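Local coordinates for UPF0255 protein frsA (Vibrio vulnificus, PDB 4I4C) that probably hydrolyses carboxylic esters, as a serine esterase of the alpha/beta-hydrolase clan, although its physiological role is not firmly settled, at residues K165-Q170 / T187-P192; G178-H183 / H248-N253; S127-Y132 / L205-W210; K385-S390 / L402-K407. All coordinates share one frame; numbering follows the deposited sequence.

Contact 1: K165-Q170 / T187-P192; sequences KYIIKQ and TNTDKP
Tyr166 meets Thr187 edge-on: CD1 of its ring lies 3.8 Å from the Thr187 CA, and that carbon sits in the ring plane, so the touch is made by the rim and not by a face. The Tyr166 CE1 and Thr187 CG2 are looser, at 4.3 Å. One residue on, Ile167 makes the second touch. CG1 stands opposite its carbonyl carbon (chi1 -57°) and the chain then runs extended, which carries CD1 to 3.9 Å from the Thr189 CG2, the two side chains crossing at about a right angle; the same CD1 is 4.2 Å from the Asn188 CA. No hydrogen bond joins 165-170 to 187-192. Within the loop, the Asp190 N donates to the Asn188 OD1 (3.0 Å, 150° at the hydrogen), an Asx turn, and OD1 also bonds His193. Further out, Thr187 OG1 is bonded to Asp221, while the Tyr166 ring packs edge-to-face with Phe213. Backbone bonds from Ile167 to Leu186 and from Lys169 to Leu184 fix the spacing. Strands 167-175 and 178-186 thus form an antiparallel beta-hairpin at the border of the alpha/beta-hydrolase sheet, and the contact lies at its open end.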
loop_
_atom_site.group_PDB
_atom_site.type_symbol
_atom_site.label_atom_id
_atom_site.label_comp_id
_atom_site.label_asym_id
_atom_site.label_seq_id
_atom_site.Cartn_x
_atom_site.Cartn_y
_atom_site.Cartn_z
ATOM N N LYS A 165 10.939 8.471 20.054
ATOM C CA LYS A 165 10.296 9.080 21.208
ATOM C C LYS A 165 8.785 8.808 21.167
ATOM O O LYS A 165 8.098 8.936 22.176
ATOM C CB LYS A 165 10.571 10.586 21.228
ATOM C CG LYS A 165 9.720 11.380 20.249
ATOM C CD LYS A 165 10.294 12.766 19.956
ATOM C CE LYS A 165 9.172 13.750 19.627
ATOM N NZ LYS A 165 9.641 14.956 18.891
ATOM N N TYR A 166 8.268 8.429 20.000
ATOM C CA TYR A 166 6.853 8.078 19.883
ATOM C C TYR A 166 6.632 6.625 20.264
ATOM O O TYR A 166 7.566 5.841 20.346
ATOM C CB TYR A 166 6.333 8.307 18.466
ATOM C CG TYR A 166 6.373 9.738 17.992
ATOM C CD1 TYR A 166 5.300 10.593 18.213
ATOM C CD2 TYR A 166 7.471 10.231 17.300
ATOM C CE1 TYR A 166 5.324 11.905 17.773
ATOM C CE2 TYR A 166 7.504 11.544 16.858
ATOM C CZ TYR A 166 6.427 12.377 17.101
ATOM O OH TYR A 166 6.444 13.681 16.667
ATOM N N ILE A 167 5.380 6.250 20.469
ATOM C CA ILE A 167 5.102 4.918 20.964
ATOM C C ILE A 167 4.473 4.040 19.894
ATOM O O ILE A 167 3.389 4.342 19.392
ATOM C CB ILE A 167 4.193 4.978 22.202
ATOM C CG1 ILE A 167 4.849 5.836 23.292
ATOM C CG2 ILE A 167 3.881 3.582 22.696
ATOM C CD1 ILE A 167 4.187 5.716 24.639
ATOM N N ILE A 168 5.151 2.952 19.542
ATOM C CA ILE A 168 4.612 2.043 18.526
ATOM C C ILE A 168 4.471 0.634 19.073
ATOM O O ILE A 168 5.453 0.004 19.450
ATOM C CB ILE A 168 5.462 1.998 17.236
ATOM C CG1 ILE A 168 5.682 3.401 16.667
ATOM C CG2 ILE A 168 4.790 1.106 16.189
ATOM C CD1 ILE A 168 6.865 4.134 17.237
ATOM N N LYS A 169 3.239 0.145 19.113
ATOM C CA LYS A 169 2.978 -1.204 19.603
ATOM C C LYS A 169 2.530 -2.123 18.473
ATOM O O LYS A 169 1.677 -1.764 17.663
ATOM C CB LYS A 169 1.904 -1.180 20.686
ATOM C CG LYS A 169 2.242 -0.332 21.897
ATOM C CD LYS A 169 1.021 -0.207 22.802
ATOM C CE LYS A 169 1.246 0.769 23.947
ATOM N NZ LYS A 169 2.062 0.191 25.057
ATOM N N GLN A 170 3.106 -3.314 18.419
ATOM C CA GLN A 170 2.647 -4.313 17.472
ATOM C C GLN A 170 1.550 -5.166 18.129
ATOM O O GLN A 170 1.797 -5.840 19.124
ATOM C CB GLN A 170 3.819 -5.171 16.996
ATOM C CG GLN A 170 3.499 -6.082 15.812
ATOM C CD GLN A 170 4.664 -6.996 15.437
ATOM O OE1 GLN A 170 5.007 -7.913 16.183
ATOM N NE2 GLN A 170 5.273 -6.745 14.278
ATOM N N THR A 187 1.327 9.121 20.001
ATOM C CA THR A 187 2.193 10.238 20.384
ATOM C C THR A 187 2.631 10.085 21.835
ATOM O O THR A 187 3.758 10.440 22.215
ATOM C CB THR A 187 1.493 11.587 20.224
ATOM O OG1 THR A 187 0.270 11.567 20.964
ATOM C CG2 THR A 187 1.180 11.851 18.762
ATOM N N ASN A 188 1.716 9.546 22.636
ATOM C CA ASN A 188 1.945 9.260 24.041
ATOM C C ASN A 188 0.808 8.385 24.536
ATOM O O ASN A 188 -0.103 8.043 23.772
ATOM C CB ASN A 188 2.025 10.548 24.870
ATOM C CG ASN A 188 0.800 11.418 24.723
ATOM O OD1 ASN A 188 -0.296 11.040 25.132
ATOM N ND2 ASN A 188 0.980 12.605 24.151
ATOM N N THR A 189 0.855 8.021 25.810
ATOM C CA THR A 189 -0.258 7.296 26.409
ATOM C C THR A 189 -0.855 8.068 27.581
ATOM O O THR A 189 -1.434 7.472 28.486
ATOM C CB THR A 189 0.163 5.890 26.865
ATOM O OG1 THR A 189 1.311 5.991 27.721
ATOM C CG2 THR A 189 0.498 5.020 25.655
ATOM N N ASP A 190 -0.719 9.391 27.548
ATOM C CA ASP A 190 -1.216 10.266 28.614
ATOM C C ASP A 190 -2.731 10.142 28.794
ATOM O O ASP A 190 -3.234 10.083 29.916
ATOM C CB ASP A 190 -0.840 11.735 28.343
ATOM C CG ASP A 190 0.663 11.999 28.457
ATOM O OD1 ASP A 190 1.396 11.135 28.992
ATOM O OD2 ASP A 190 1.108 13.087 28.018
ATOM N N LYS A 191 -3.457 10.118 27.682
ATOM C CA LYS A 191 -4.895 9.911 27.716
ATOM C C LYS A 191 -5.256 9.101 26.483
ATOM O O LYS A 191 -4.458 9.010 25.558
ATOM C CB LYS A 191 -5.629 11.253 27.717
ATOM C CG LYS A 191 -5.501 12.030 26.425
ATOM C CD LYS A 191 -5.757 13.514 26.655
ATOM C CE LYS A 191 -5.978 14.257 25.348
ATOM N NZ LYS A 191 -7.262 13.852 24.702
ATOM N N PRO A 192 -6.441 8.477 26.476
ATOM C CA PRO A 192 -6.916 7.800 25.262
ATOM C C PRO A 192 -7.017 8.760 24.077
ATOM O O PRO A 192 -7.599 9.835 24.206
ATOM C CB PRO A 192 -8.306 7.279 25.662
ATOM C CG PRO A 192 -8.610 7.919 27.005
ATOM C CD PRO A 192 -7.297 8.191 27.637
#

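Contact 2: G178-H183 / H248-N253; sequences GKITAH and HQAVLN
Ile180 faces Ala250 and Val251 with a side chain whose CA-CB bond is directed at helix 246-254. CB itself is still 4.6 Å from the Val251 CG2, so the real contact is left to the two branches. The Ile180 CG2 comes to 3.7 Å from the Val251 CG2, methyl against methyl, the two side chains meeting at a slant. The other branch leaves through CG1, which serves mainly as a spacer. With chi2 near 170° it extends, and the Ile180 CD1 at the tip lands 4.0 Å from the Ala250 CB. One isoleucine thereby spans two consecutive helix residues. Strand order identifies the setting: 178-186 is the second strand of the alpha/beta-hydrolase sheet, and helix 246-254 follows strand 223-226 and precedes strand 266-271, the connection of a beta-alpha-beta crossover that passes over strand 193-199. The helix therefore covers one face of the sheet, as further neighbours confirm: Val251 also rests on Leu225 of strand 223-226, and Ala250 on Phe175 of the edge strand. A chi1 of 171° sets the Val251 CG1 anti to the backbone N and leaves CG2 beside that N, facing Ile180. Within the sheet, Ile180 is held by backbone hydrogen bonds to Ile173, and Ala182, two residues on and pointing to the same face, touches Leu225.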
loop_
_atom_site.group_PDB
_atom_site.type_symbol
_atom_site.label_atom_id
_atom_site.label_comp_id
_atom_site.label_asym_id
_atom_site.label_seq_id
_atom_site.Cartn_x
_atom_site.Cartn_y
_atom_site.Cartn_z
ATOM N N GLY A 178 -5.913 -17.603 12.839
ATOM C CA GLY A 178 -4.658 -16.893 12.726
ATOM C C GLY A 178 -4.755 -15.643 13.572
ATOM O O GLY A 178 -5.741 -15.455 14.294
ATOM N N LYS A 179 -3.741 -14.792 13.494
ATOM C CA LYS A 179 -3.805 -13.470 14.117
ATOM C C LYS A 179 -3.594 -12.387 13.070
ATOM O O LYS A 179 -2.798 -12.544 12.136
ATOM C CB LYS A 179 -2.755 -13.310 15.214
ATOM C CG LYS A 179 -2.871 -14.310 16.350
ATOM C CD LYS A 179 -1.709 -14.161 17.314
ATOM C CE LYS A 179 -1.554 -15.384 18.202
ATOM N NZ LYS A 179 -2.709 -15.550 19.114
ATOM N N ILE A 180 -4.320 -11.291 13.229
ATOM C CA ILE A 180 -4.097 -10.094 12.432
ATOM C C ILE A 180 -2.996 -9.291 13.106
ATOM O O ILE A 180 -3.097 -8.996 14.291
ATOM C CB ILE A 180 -5.365 -9.239 12.388
ATOM C CG1 ILE A 180 -6.437 -9.936 11.543
ATOM C CG2 ILE A 180 -5.046 -7.842 11.864
ATOM C CD1 ILE A 180 -7.819 -9.275 11.649
ATOM N N THR A 181 -1.933 -8.971 12.370
ATOM C CA THR A 181 -0.854 -8.150 12.917
ATOM C C THR A 181 -1.020 -6.688 12.521
ATOM O O THR A 181 -1.039 -6.355 11.332
ATOM C CB THR A 181 0.525 -8.603 12.433
ATOM O OG1 THR A 181 0.739 -9.974 12.792
ATOM C CG2 THR A 181 1.607 -7.744 13.072
ATOM N N ALA A 182 -1.119 -5.816 13.517
ATOM C CA ALA A 182 -1.304 -4.393 13.255
ATOM C C ALA A 182 -0.313 -3.544 14.052
ATOM O O ALA A 182 0.176 -3.962 15.101
ATOM C CB ALA A 182 -2.762 -3.979 13.555
ATOM N N HIS A 183 -0.013 -2.350 13.559
ATOM C CA HIS A 183 0.910 -1.472 14.271
ATOM C C HIS A 183 0.215 -0.199 14.760
ATOM O O HIS A 183 -0.247 0.611 13.967
ATOM C CB HIS A 183 2.114 -1.114 13.396
ATOM C CG HIS A 183 3.031 -2.263 13.123
ATOM N ND1 HIS A 183 2.729 -3.265 12.226
ATOM C CD2 HIS A 183 4.248 -2.576 13.636
ATOM C CE1 HIS A 183 3.720 -4.140 12.191
ATOM N NE2 HIS A 183 4.654 -3.742 13.041
ATOM N N HIS A 248 -10.282 -5.538 8.865
ATOM C CA HIS A 248 -10.488 -4.215 9.451
ATOM C C HIS A 248 -11.659 -4.163 10.436
ATOM O O HIS A 248 -11.617 -3.432 11.439
ATOM C CB HIS A 248 -10.660 -3.181 8.345
ATOM C CG HIS A 248 -9.459 -3.055 7.463
ATOM N ND1 HIS A 248 -9.288 -3.818 6.331
ATOM C CD2 HIS A 248 -8.355 -2.280 7.570
ATOM C CE1 HIS A 248 -8.134 -3.504 5.765
ATOM N NE2 HIS A 248 -7.552 -2.570 6.495
ATOM N N GLN A 249 -12.699 -4.942 10.150
ATOM C CA GLN A 249 -13.870 -4.994 11.013
ATOM C C GLN A 249 -13.474 -5.611 12.342
ATOM O O GLN A 249 -13.893 -5.150 13.411
ATOM C CB GLN A 249 -14.971 -5.817 10.357
ATOM C CG GLN A 249 -16.184 -6.004 11.226
ATOM C CD GLN A 249 -17.448 -5.975 10.422
ATOM O OE1 GLN A 249 -17.555 -6.649 9.393
ATOM N NE2 GLN A 249 -18.412 -5.175 10.868
ATOM N N ALA A 250 -12.647 -6.646 12.262
ATOM C CA ALA A 250 -12.156 -7.339 13.447
ATOM C C ALA A 250 -11.217 -6.438 14.228
ATOM O O ALA A 250 -11.232 -6.439 15.456
ATOM C CB ALA A 250 -11.458 -8.656 13.072
ATOM N N VAL A 251 -10.390 -5.676 13.520
ATOM C CA VAL A 251 -9.499 -4.733 14.186
ATOM C C VAL A 251 -10.334 -3.623 14.836
ATOM O O VAL A 251 -10.032 -3.175 15.944
ATOM C CB VAL A 251 -8.452 -4.127 13.220
ATOM C CG1 VAL A 251 -7.708 -2.997 13.896
ATOM C CG2 VAL A 251 -7.451 -5.191 12.749
ATOM N N LEU A 252 -11.395 -3.192 14.153
ATOM C CA LEU A 252 -12.309 -2.194 14.716
ATOM C C LEU A 252 -12.972 -2.720 15.990
ATOM O O LEU A 252 -12.978 -2.047 17.027
ATOM C CB LEU A 252 -13.369 -1.774 13.689
ATOM C CG LEU A 252 -14.497 -0.824 14.116
ATOM C CD1 LEU A 252 -13.967 0.525 14.579
ATOM C CD2 LEU A 252 -15.495 -0.640 12.976
ATOM N N ASN A 253 -13.505 -3.936 15.921
ATOM C CA ASN A 253 -14.154 -4.540 17.080
ATOM C C ASN A 253 -13.199 -4.786 18.236
ATOM O O ASN A 253 -13.623 -4.893 19.385
ATOM C CB ASN A 253 -14.855 -5.844 16.692
ATOM C CG ASN A 253 -16.019 -5.617 15.754
ATOM O OD1 ASN A 253 -16.574 -4.516 15.686
ATOM N ND2 ASN A 253 -16.397 -6.659 15.019
#

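Contact 3: S127-Y132 / L205-W210; sequences SASLCY and LQTDMW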
loop_
_atom_site.group_PDB
_atom_site.type_symbol
_atom_site.label_atom_id
_atom_site.label_comp_id
_atom_site.label_asym_id
_atom_site.label_seq_id
_atom_site.Cartn_x
_atom_site.Cartn_y
_atom_site.Cartn_z
ATOM N N SER A 127 13.880 5.183 7.426
ATOM C CA SER A 127 14.371 5.285 6.052
ATOM C C SER A 127 14.832 3.938 5.502
ATOM O O SER A 127 14.599 3.610 4.335
ATOM C CB SER A 127 15.532 6.265 5.972
ATOM O OG SER A 127 15.081 7.570 6.225
ATOM N N ALA A 128 15.499 3.165 6.350
ATOM C CA ALA A 128 16.038 1.866 5.956
ATOM C C ALA A 128 14.908 0.891 5.644
ATOM O O ALA A 128 14.952 0.165 4.640
ATOM C CB ALA A 128 16.914 1.310 7.054
ATOM N N SER A 129 13.900 0.894 6.524
ATOM C CA SER A 129 12.707 0.075 6.383
ATOM C C SER A 129 12.062 0.305 5.041
ATOM O O SER A 129 11.667 -0.640 4.364
ATOM C CB SER A 129 11.681 0.426 7.460
ATOM O OG SER A 129 10.614 -0.503 7.414
ATOM N N LEU A 130 11.963 1.575 4.665
ATOM C CA LEU A 130 11.324 1.949 3.409
ATOM C C LEU A 130 12.136 1.452 2.222
ATOM O O LEU A 130 11.571 0.965 1.230
ATOM C CB LEU A 130 11.178 3.462 3.328
ATOM C CG LEU A 130 10.393 3.943 2.117
ATOM C CD1 LEU A 130 9.018 3.303 2.109
ATOM C CD2 LEU A 130 10.298 5.451 2.172
ATOM N N CYS A 131 13.461 1.573 2.320
ATOM C CA CYS A 131 14.321 1.102 1.233
ATOM C C CYS A 131 14.177 -0.399 1.037
ATOM O O CYS A 131 14.121 -0.868 -0.090
ATOM C CB CYS A 131 15.780 1.480 1.462
ATOM S SG CYS A 131 16.046 3.241 1.362
ATOM N N TYR A 132 14.113 -1.137 2.145
ATOM C CA TYR A 132 13.910 -2.576 2.112
ATOM C C TYR A 132 12.548 -2.970 1.522
ATOM O O TYR A 132 12.446 -3.970 0.807
ATOM C CB TYR A 132 14.023 -3.166 3.525
ATOM C CG TYR A 132 15.399 -3.102 4.128
ATOM C CD1 TYR A 132 16.535 -3.337 3.350
ATOM C CD2 TYR A 132 15.573 -2.790 5.467
ATOM C CE1 TYR A 132 17.797 -3.271 3.892
ATOM C CE2 TYR A 132 16.846 -2.718 6.022
ATOM C CZ TYR A 132 17.952 -2.965 5.227
ATOM O OH TYR A 132 19.225 -2.907 5.760
ATOM N N LEU A 205 3.365 -2.272 1.835
ATOM C CA LEU A 205 3.351 -2.946 3.125
ATOM C C LEU A 205 2.846 -1.930 4.144
ATOM O O LEU A 205 2.976 -0.718 3.937
ATOM C CB LEU A 205 4.766 -3.422 3.512
ATOM C CG LEU A 205 5.612 -4.280 2.566
ATOM C CD1 LEU A 205 6.994 -4.481 3.180
ATOM C CD2 LEU A 205 4.981 -5.633 2.245
ATOM N N GLN A 206 2.293 -2.411 5.255
ATOM C CA GLN A 206 1.703 -1.519 6.253
ATOM C C GLN A 206 2.730 -0.598 6.913
ATOM O O GLN A 206 2.387 0.429 7.520
ATOM C CB GLN A 206 0.945 -2.330 7.302
ATOM C CG GLN A 206 1.800 -3.258 8.139
ATOM C CD GLN A 206 0.994 -3.835 9.279
ATOM O OE1 GLN A 206 0.816 -3.185 10.296
ATOM N NE2 GLN A 206 0.476 -5.045 9.101
ATOM N N THR A 207 3.999 -0.971 6.769
ATOM C CA THR A 207 5.099 -0.222 7.350
ATOM C C THR A 207 5.583 0.905 6.408
ATOM O O THR A 207 6.589 1.546 6.677
ATOM C CB THR A 207 6.273 -1.182 7.756
ATOM O OG1 THR A 207 6.512 -2.114 6.706
ATOM C CG2 THR A 207 5.924 -1.978 9.017
ATOM N N ASP A 208 4.855 1.157 5.319
ATOM C CA ASP A 208 5.282 2.156 4.332
ATOM C C ASP A 208 4.671 3.538 4.571
ATOM O O ASP A 208 4.753 4.396 3.701
ATOM C CB ASP A 208 4.934 1.718 2.890
ATOM C CG ASP A 208 5.659 0.453 2.453
ATOM O OD1 ASP A 208 6.550 -0.009 3.192
ATOM O OD2 ASP A 208 5.331 -0.079 1.365
ATOM N N MET A 209 4.087 3.768 5.746
ATOM C CA MET A 209 3.321 5.002 5.976
ATOM C C MET A 209 3.710 5.762 7.239
ATOM O O MET A 209 2.902 6.523 7.782
ATOM C CB MET A 209 1.820 4.680 6.014
ATOM C CG MET A 209 1.293 4.159 4.686
ATOM S SD MET A 209 -0.347 3.415 4.788
ATOM C CE MET A 209 -0.035 1.979 5.829
ATOM N N TRP A 210 4.939 5.534 7.705
ATOM C CA TRP A 210 5.480 6.220 8.866
ATOM C C TRP A 210 5.329 7.745 8.812
ATOM O O TRP A 210 5.004 8.364 9.814
ATOM C CB TRP A 210 6.955 5.853 9.090
ATOM C CG TRP A 210 7.595 6.768 10.071
ATOM C CD1 TRP A 210 8.529 7.726 9.813
ATOM C CD2 TRP A 210 7.316 6.842 11.473
ATOM N NE1 TRP A 210 8.863 8.384 10.975
ATOM C CE2 TRP A 210 8.130 7.863 12.007
ATOM C CE3 TRP A 210 6.465 6.137 12.329
ATOM C CZ2 TRP A 210 8.112 8.201 13.357
ATOM C CZ3 TRP A 210 6.448 6.478 13.676
ATOM C CH2 TRP A 210 7.265 7.499 14.173
HETATM O O HOH W 1 8.262 -0.747 5.155
#
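Ser129 and Leu130 of helix 121-136 face Thr207 and Asp208 of the loop that follows strand 193-199, the third sheet strand in sequence of the alpha/beta-hydrolase fold. In this fold that loop commonly contributes to the oxyanion hole, and here Gly201 and Leu202, earlier in the same loop, line the hexanoic acid pocket, while Met209 belongs to the pocket of the bound polyether. Leu205 to Asp208 form a type I beta-turn: the Asp208 N donates to the Leu205 O at 3.0 Å, and Gln206 and Thr207 have the matching backbone angles. The aspartate returns the grip, its OD2 accepting from the Leu205 N at 3.0 Å. That bond is almost straight (178° at the hydrogen), although the donor stands well above the carboxylate plane, 69° out of it. Between 127-132 and 205-210 themselves direct contact is sparse, with the Leu130 CD1 4.3 Å from the Asp208 OD1 and no direct hydrogen bond joining them. One water fills the polar part of the interface. It donates to the Asp208 OD1 at 2.7 Å and, over a longer 3.3 Å, to the Ser129 OG, and it is hydrogen-bonded to the Thr207 OG1 at 2.7 Å. The Ser129 OG is bonded as well to the Ala153 O of helix 144-163; the direct bond from helix 121-136 to the Asp208 OD1 comes from Ser133, one turn beyond Ser129. The buried carboxylate thus has three partners, one from its own turn, one from helix 121-136 and one water, which should restrict its rotation and tie the turn to the helix.

Contact 4: K385-S390 / L402-K407; sequences KAKKIS and LDLAIK
Strand 385-389 and helix 394-413 run with their backbones well separated here, the CA atoms of Lys387 and Leu404 being nearest at 9.8 Å, so that only side chains can bridge the gap. This is the closing beta-alpha unit of the alpha/beta-hydrolase fold: the strand is the last in sequence and the outer edge of the sheet, and the C-terminal helix returns to pack against one face of it. Leu404 carries the helix side. Its CG stands opposite the carbonyl carbon (chi1 -73°); CD1 is directed at the strand, while CD2 lies across that direction. The Ile389 CD1 and the Leu404 CD1 approach tip to tip at 3.9 Å, the one apolar side-chain pair between 385-390 and 402-407. Leu404 also rests on Leu359 and Met361 of the neighbouring strand 358-363, so a single leucine covers the two final strands. Backbone hydrogen bonds from Ile389 to Ser362 and Glu364, and from Lys387 to Ala360, hold those strands side by side. The area buried is small, 110 Å², and much of the rest is supplied by lysine chains at the solvent-facing border. The Lys385 NZ stops 4.6 Å from the Leu404 CD2. A bend at its second torsion (chi2 64°) brings the Lys387 NZ to 4.4 Å from the Leu404 CD1, the methyl that also meets Ile389.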
loop_
_atom_site.group_PDB
_atom_site.type_symbol
_atom_site.label_atom_id
_atom_site.label_comp_id
_atom_site.label_asym_id
_atom_site.label_seq_id
_atom_site.Cartn_x
_atom_site.Cartn_y
_atom_site.Cartn_z
ATOM N N LYS A 385 -18.046 13.935 0.081
ATOM C CA LYS A 385 -17.435 14.857 -0.867
ATOM C C LYS A 385 -16.380 14.159 -1.730
ATOM O O LYS A 385 -15.500 13.445 -1.220
ATOM C CB LYS A 385 -16.801 16.032 -0.117
ATOM C CG LYS A 385 -16.215 17.100 -1.031
ATOM C CD LYS A 385 -15.494 18.200 -0.258
ATOM C CE LYS A 385 -14.777 19.153 -1.218
ATOM N NZ LYS A 385 -13.427 19.592 -0.726
ATOM N N ALA A 386 -16.480 14.353 -3.041
ATOM C CA ALA A 386 -15.467 13.852 -3.957
ATOM C C ALA A 386 -14.623 15.011 -4.444
ATOM O O ALA A 386 -15.110 16.134 -4.536
ATOM C CB ALA A 386 -16.099 13.135 -5.132
ATOM N N LYS A 387 -13.359 14.740 -4.763
ATOM C CA LYS A 387 -12.505 15.772 -5.338
ATOM C C LYS A 387 -11.613 15.216 -6.457
ATOM O O LYS A 387 -11.077 14.115 -6.351
ATOM C CB LYS A 387 -11.671 16.436 -4.240
ATOM C CG LYS A 387 -10.613 17.404 -4.744
ATOM C CD LYS A 387 -11.224 18.599 -5.457
ATOM C CE LYS A 387 -10.148 19.567 -5.949
ATOM N NZ LYS A 387 -9.432 20.247 -4.825
ATOM N N LYS A 388 -11.506 15.964 -7.547
ATOM C CA LYS A 388 -10.533 15.682 -8.586
ATOM C C LYS A 388 -9.368 16.636 -8.367
ATOM O O LYS A 388 -9.477 17.843 -8.605
ATOM C CB LYS A 388 -11.140 15.863 -9.979
ATOM C CG LYS A 388 -10.108 16.053 -11.096
ATOM C CD LYS A 388 -10.635 15.580 -12.433
ATOM C CE LYS A 388 -11.999 16.160 -12.722
ATOM N NZ LYS A 388 -12.494 15.676 -14.031
ATOM N N ILE A 389 -8.257 16.092 -7.883
ATOM C CA ILE A 389 -7.133 16.925 -7.502
ATOM C C ILE A 389 -6.341 17.335 -8.735
ATOM O O ILE A 389 -5.699 16.504 -9.370
ATOM C CB ILE A 389 -6.198 16.201 -6.533
ATOM C CG1 ILE A 389 -6.986 15.597 -5.372
ATOM C CG2 ILE A 389 -5.136 17.161 -6.028
ATOM C CD1 ILE A 389 -7.044 16.476 -4.155
ATOM N N SER A 390 -6.408 18.620 -9.066
ATOM C CA SER A 390 -5.619 19.193 -10.144
ATOM C C SER A 390 -4.388 19.843 -9.551
ATOM O O SER A 390 -4.473 20.528 -8.532
ATOM C CB SER A 390 -6.427 20.243 -10.913
ATOM O OG SER A 390 -7.314 19.636 -11.836
ATOM N N LEU A 402 -3.438 15.125 0.983
ATOM C CA LEU A 402 -3.146 14.810 2.366
ATOM C C LEU A 402 -3.531 15.947 3.295
ATOM O O LEU A 402 -3.932 15.712 4.440
ATOM C CB LEU A 402 -1.657 14.497 2.526
ATOM C CG LEU A 402 -1.416 13.299 3.429
ATOM C CD1 LEU A 402 -2.069 12.068 2.812
ATOM C CD2 LEU A 402 0.071 13.083 3.652
ATOM N N ASP A 403 -3.399 17.184 2.824
ATOM C CA ASP A 403 -3.840 18.330 3.623
ATOM C C ASP A 403 -5.365 18.324 3.832
ATOM O O ASP A 403 -5.856 18.608 4.931
ATOM C CB ASP A 403 -3.375 19.657 3.004
ATOM C CG ASP A 403 -1.867 19.889 3.157
ATOM O OD1 ASP A 403 -1.229 19.196 3.989
ATOM O OD2 ASP A 403 -1.324 20.770 2.448
ATOM N N LEU A 404 -6.097 17.999 2.770
ATOM C CA LEU A 404 -7.556 17.862 2.800
ATOM C C LEU A 404 -8.006 16.715 3.705
ATOM O O LEU A 404 -9.069 16.775 4.347
ATOM C CB LEU A 404 -8.068 17.603 1.384
ATOM C CG LEU A 404 -8.033 18.811 0.448
ATOM C CD1 LEU A 404 -8.279 18.373 -0.976
ATOM C CD2 LEU A 404 -9.076 19.830 0.869
ATOM N N ALA A 405 -7.184 15.669 3.727
ATOM C CA ALA A 405 -7.428 14.485 4.539
ATOM C C ALA A 405 -7.364 14.815 6.016
ATOM O O ALA A 405 -8.249 14.444 6.787
ATOM C CB ALA A 405 -6.399 13.415 4.216
ATOM N N ILE A 406 -6.295 15.489 6.418
ATOM C CA ILE A 406 -6.090 15.790 7.826
ATOM C C ILE A 406 -7.147 16.798 8.320
ATOM O O ILE A 406 -7.619 16.712 9.461
ATOM C CB ILE A 406 -4.623 16.225 8.112
ATOM C CG1 ILE A 406 -3.810 15.041 8.651
ATOM C CG2 ILE A 406 -4.565 17.344 9.126
ATOM C CD1 ILE A 406 -4.021 13.735 7.913
ATOM N N LYS A 407 -7.537 17.728 7.452
ATOM C CA LYS A 407 -8.607 18.678 7.791
ATOM C C LYS A 407 -9.937 17.970 8.036
ATOM O O LYS A 407 -10.681 18.312 8.965
ATOM C CB LYS A 407 -8.777 19.756 6.710
ATOM C CG LYS A 407 -7.913 20.986 6.937
ATOM C CD LYS A 407 -8.160 21.601 8.320
ATOM C CE LYS A 407 -9.621 22.010 8.509
ATOM N NZ LYS A 407 -9.832 22.829 9.739
#

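Overall arrangement
From the N terminus, contact 3 opens first, on helix 121-136. Contact 1 opens at 165-170 and closes at 187-192, bridging just the hairpin, before contact 3 closes at 205-210, and is thus nested. Contact 2 starts on strand 178-186, between the halves of contact 1, and ends at 248-253, crossing both. These three meet in space: Gln206 of contact 3 bonds His183 and Thr181 of contact 2, Gln170 packs on Thr181, and Trp210 touches Tyr166. Contact 3 brings in helix 121-136; contacts 1 and 2 tie the sheet's first two strands to a loop and helix 246-254. Contact 4 follows in series, about 27 Å centre to centre from contacts 1 and 2, closing the sheet's far edge.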